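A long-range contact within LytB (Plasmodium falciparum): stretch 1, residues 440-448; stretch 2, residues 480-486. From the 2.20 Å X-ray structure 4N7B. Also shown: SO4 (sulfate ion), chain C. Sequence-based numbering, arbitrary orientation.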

# COMPACT_ATOMS: atom_id res chain seq x y z
N SER A 440 -3.17 -7.44 -7.13
CA SER A 440 -4.15 -6.83 -6.23
C SER A 440 -3.55 -5.62 -5.52
O SER A 440 -4.25 -4.90 -4.82
CB SER A 440 -4.63 -7.85 -5.20
OG SER A 440 -3.56 -8.25 -4.35
N SER A 441 -2.24 -5.39 -5.67
CA SER A 441 -1.58 -4.27 -5.00
C SER A 441 -1.46 -3.01 -5.87
O SER A 441 -0.79 -3.01 -6.90
CB SER A 441 -0.18 -4.65 -4.53
OG SER A 441 0.55 -3.46 -4.28
N SER A 442 -2.06 -1.92 -5.40
CA SER A 442 -2.04 -0.68 -6.17
C SER A 442 -0.62 -0.13 -6.32
O SER A 442 -0.22 0.25 -7.42
CB SER A 442 -2.99 0.36 -5.55
OG SER A 442 -2.72 1.66 -6.03
N ASN A 443 0.17 -0.09 -5.25
CA ASN A 443 1.49 0.51 -5.35
C ASN A 443 2.40 -0.30 -6.28
O ASN A 443 3.28 0.26 -6.94
CB ASN A 443 2.15 0.73 -3.97
CG ASN A 443 2.76 -0.54 -3.40
OD1 ASN A 443 3.90 -0.87 -3.69
ND2 ASN A 443 1.99 -1.24 -2.59
N ALA A 444 2.21 -1.62 -6.33
CA ALA A 444 2.93 -2.45 -7.30
C ALA A 444 2.57 -1.99 -8.70
O ALA A 444 3.44 -1.72 -9.54
CB ALA A 444 2.58 -3.93 -7.13
N LYS A 445 1.27 -1.88 -8.97
CA LYS A 445 0.84 -1.48 -10.30
C LYS A 445 1.36 -0.11 -10.65
O LYS A 445 1.68 0.16 -11.81
CB LYS A 445 -0.69 -1.54 -10.39
CG LYS A 445 -1.19 -2.97 -10.53
CD LYS A 445 -2.70 -3.05 -10.66
CE LYS A 445 -3.39 -2.73 -9.36
NZ LYS A 445 -4.85 -3.05 -9.45
N LYS A 446 1.49 0.76 -9.65
CA LYS A 446 1.97 2.13 -9.92
C LYS A 446 3.47 2.14 -10.19
O LYS A 446 3.99 3.06 -10.84
CB LYS A 446 1.58 3.10 -8.79
CG LYS A 446 0.08 3.18 -8.55
CD LYS A 446 -0.66 3.59 -9.83
CE LYS A 446 -2.13 3.17 -9.79
NZ LYS A 446 -2.76 3.29 -11.17
N LEU A 447 4.18 1.12 -9.73
CA LEU A 447 5.61 1.03 -10.03
C LEU A 447 5.75 0.70 -11.51
O LEU A 447 6.53 1.32 -12.23
CB LEU A 447 6.30 -0.02 -9.18
CG LEU A 447 6.59 0.42 -7.75
CD1 LEU A 447 7.11 -0.76 -6.95
CD2 LEU A 447 7.59 1.54 -7.73
N VAL A 448 5.01 -0.30 -11.96
CA VAL A 448 5.03 -0.66 -13.37
C VAL A 448 4.72 0.57 -14.22
O VAL A 448 5.38 0.85 -15.23
CB VAL A 448 3.98 -1.73 -13.66
CG1 VAL A 448 3.62 -1.78 -15.17
CG2 VAL A 448 4.47 -3.06 -13.18
S SO4 C . -1.95 -1.44 -1.86
O1 SO4 C . -2.56 -0.66 -0.78
O2 SO4 C . -1.33 -2.65 -1.31
O3 SO4 C . -3.02 -1.80 -2.79
O4 SO4 C . -0.93 -0.67 -2.60
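Stretch 2, residues 480-486: LTSAAST

Stretch 2 comes in as the end of a β-strand, Leu480 to Ser482, and then folds into a type I turn from Ala483 to Thr486, closed by the backbone hydrogen bond from Thr486 N to Ala483 O (3.2 Å). It meets the first turns of the helix that begins at Ser442, and it runs against the direction of that helix: Thr481 lies near Leu447, Ala483 beside Ala444, and Ser485 nearest Ser441. The backbones come closest at Ala444 and Ala483, whose CA atoms are 4.7 Å apart, whereas the CA atoms of Ser441 and Ser485 are separated by 7.6 Å.

So close an approach is accommodated by two methyl side chains. Ala444 CB and Ala483 CB touch at 3.4 Å, and Ala483, the residue of stretch 2 most covered by stretch 1, points its CB toward the helix. Its extended backbone (phi/psi -75/170) carries the chain from the strand into the turn, where Ala484 (-70/-9) and Ser485 (-112/2) occupy the two central positions.

Asn443 provides the polar link. Its chi1 of 79° (p) and chi2 of 87° place the two ends of the amide in different surroundings. OD1 accepts a nearly linear hydrogen bond from Ala484 N (3.1 Å, 172°) and also lies 3.4 Å from Ala483 CB. ND2 donates to sulfate O4 at 3.0 Å, and the same oxygen accepts from Asn443 N at 2.9 Å. With Ser442 N bonded to sulfate O3 at 2.8 Å, the anion, probably from the crystallisation liquor, occupies the helix N-terminus, where backbone NH groups lack partners from a preceding turn.

Ser441, at the N-cap, adopts the t rotamer (chi1 162°), with its OG accepting from Ala444 N at 3.2 Å. This capping bond satisfies another early amide while the CB points toward stretch 2. Ser441 OG and Ser485 OG are 3.7 Å apart, in contact without a hydrogen bond; Ser485 OG, on a p side chain (chi1 39°), finds its partner elsewhere in the structure.

About one turn along the helix from Asn443, Leu447 supplies the larger apolar surface. Its m,t conformation (chi1 -78°, chi2 173°) extends CD1 over the strand end, 4.3 Å from Thr481 CG2, 3.9 Å from Ser482 O and 4.0 Å from Ala483 CA. Thr481, with chi1 at -172° (t), presents that methyl to the leucine. Side-chain direction alternates along this part of stretch 2: Thr481 and Ala483 point toward the helix, and Ser482 between them points away. Lys445 likewise points away from the contact.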

# COMPACT_ATOMS: atom_id res chain seq x y z
N LEU A 480 15.21 -4.17 -11.60
CA LEU A 480 14.40 -5.09 -10.81
C LEU A 480 14.03 -4.48 -9.46
O LEU A 480 14.91 -4.09 -8.70
CB LEU A 480 15.12 -6.42 -10.60
CG LEU A 480 14.46 -7.42 -9.65
CD1 LEU A 480 13.15 -7.96 -10.21
CD2 LEU A 480 15.43 -8.57 -9.36
N THR A 481 12.73 -4.35 -9.20
CA THR A 481 12.27 -3.87 -7.90
C THR A 481 11.06 -4.66 -7.41
O THR A 481 10.68 -5.65 -8.02
CB THR A 481 11.95 -2.38 -7.93
OG1 THR A 481 11.69 -1.94 -6.59
CG2 THR A 481 10.75 -2.11 -8.77
N SER A 482 10.46 -4.24 -6.31
CA SER A 482 9.35 -4.98 -5.76
C SER A 482 8.48 -4.06 -4.95
O SER A 482 8.94 -3.06 -4.42
CB SER A 482 9.85 -6.15 -4.90
OG SER A 482 10.64 -5.65 -3.83
N ALA A 483 7.20 -4.41 -4.87
CA ALA A 483 6.21 -3.59 -4.20
C ALA A 483 6.34 -3.67 -2.69
O ALA A 483 7.06 -4.51 -2.15
CB ALA A 483 4.83 -4.03 -4.60
N ALA A 484 5.61 -2.78 -2.01
CA ALA A 484 5.71 -2.65 -0.57
C ALA A 484 5.13 -3.84 0.19
O ALA A 484 5.30 -3.94 1.40
CB ALA A 484 5.02 -1.35 -0.12
N SER A 485 4.46 -4.73 -0.52
CA SER A 485 3.78 -5.88 0.10
C SER A 485 4.48 -7.17 -0.30
O SER A 485 4.04 -8.26 0.07
CB SER A 485 2.32 -5.95 -0.35
OG SER A 485 2.21 -5.60 -1.75
N THR A 486 5.56 -7.07 -1.07
CA THR A 486 6.23 -8.25 -1.65
C THR A 486 7.38 -8.84 -0.79
O THR A 486 8.37 -8.16 -0.50
CB THR A 486 6.80 -7.91 -3.04
OG1 THR A 486 5.75 -7.41 -3.87
CG2 THR A 486 7.38 -9.14 -3.68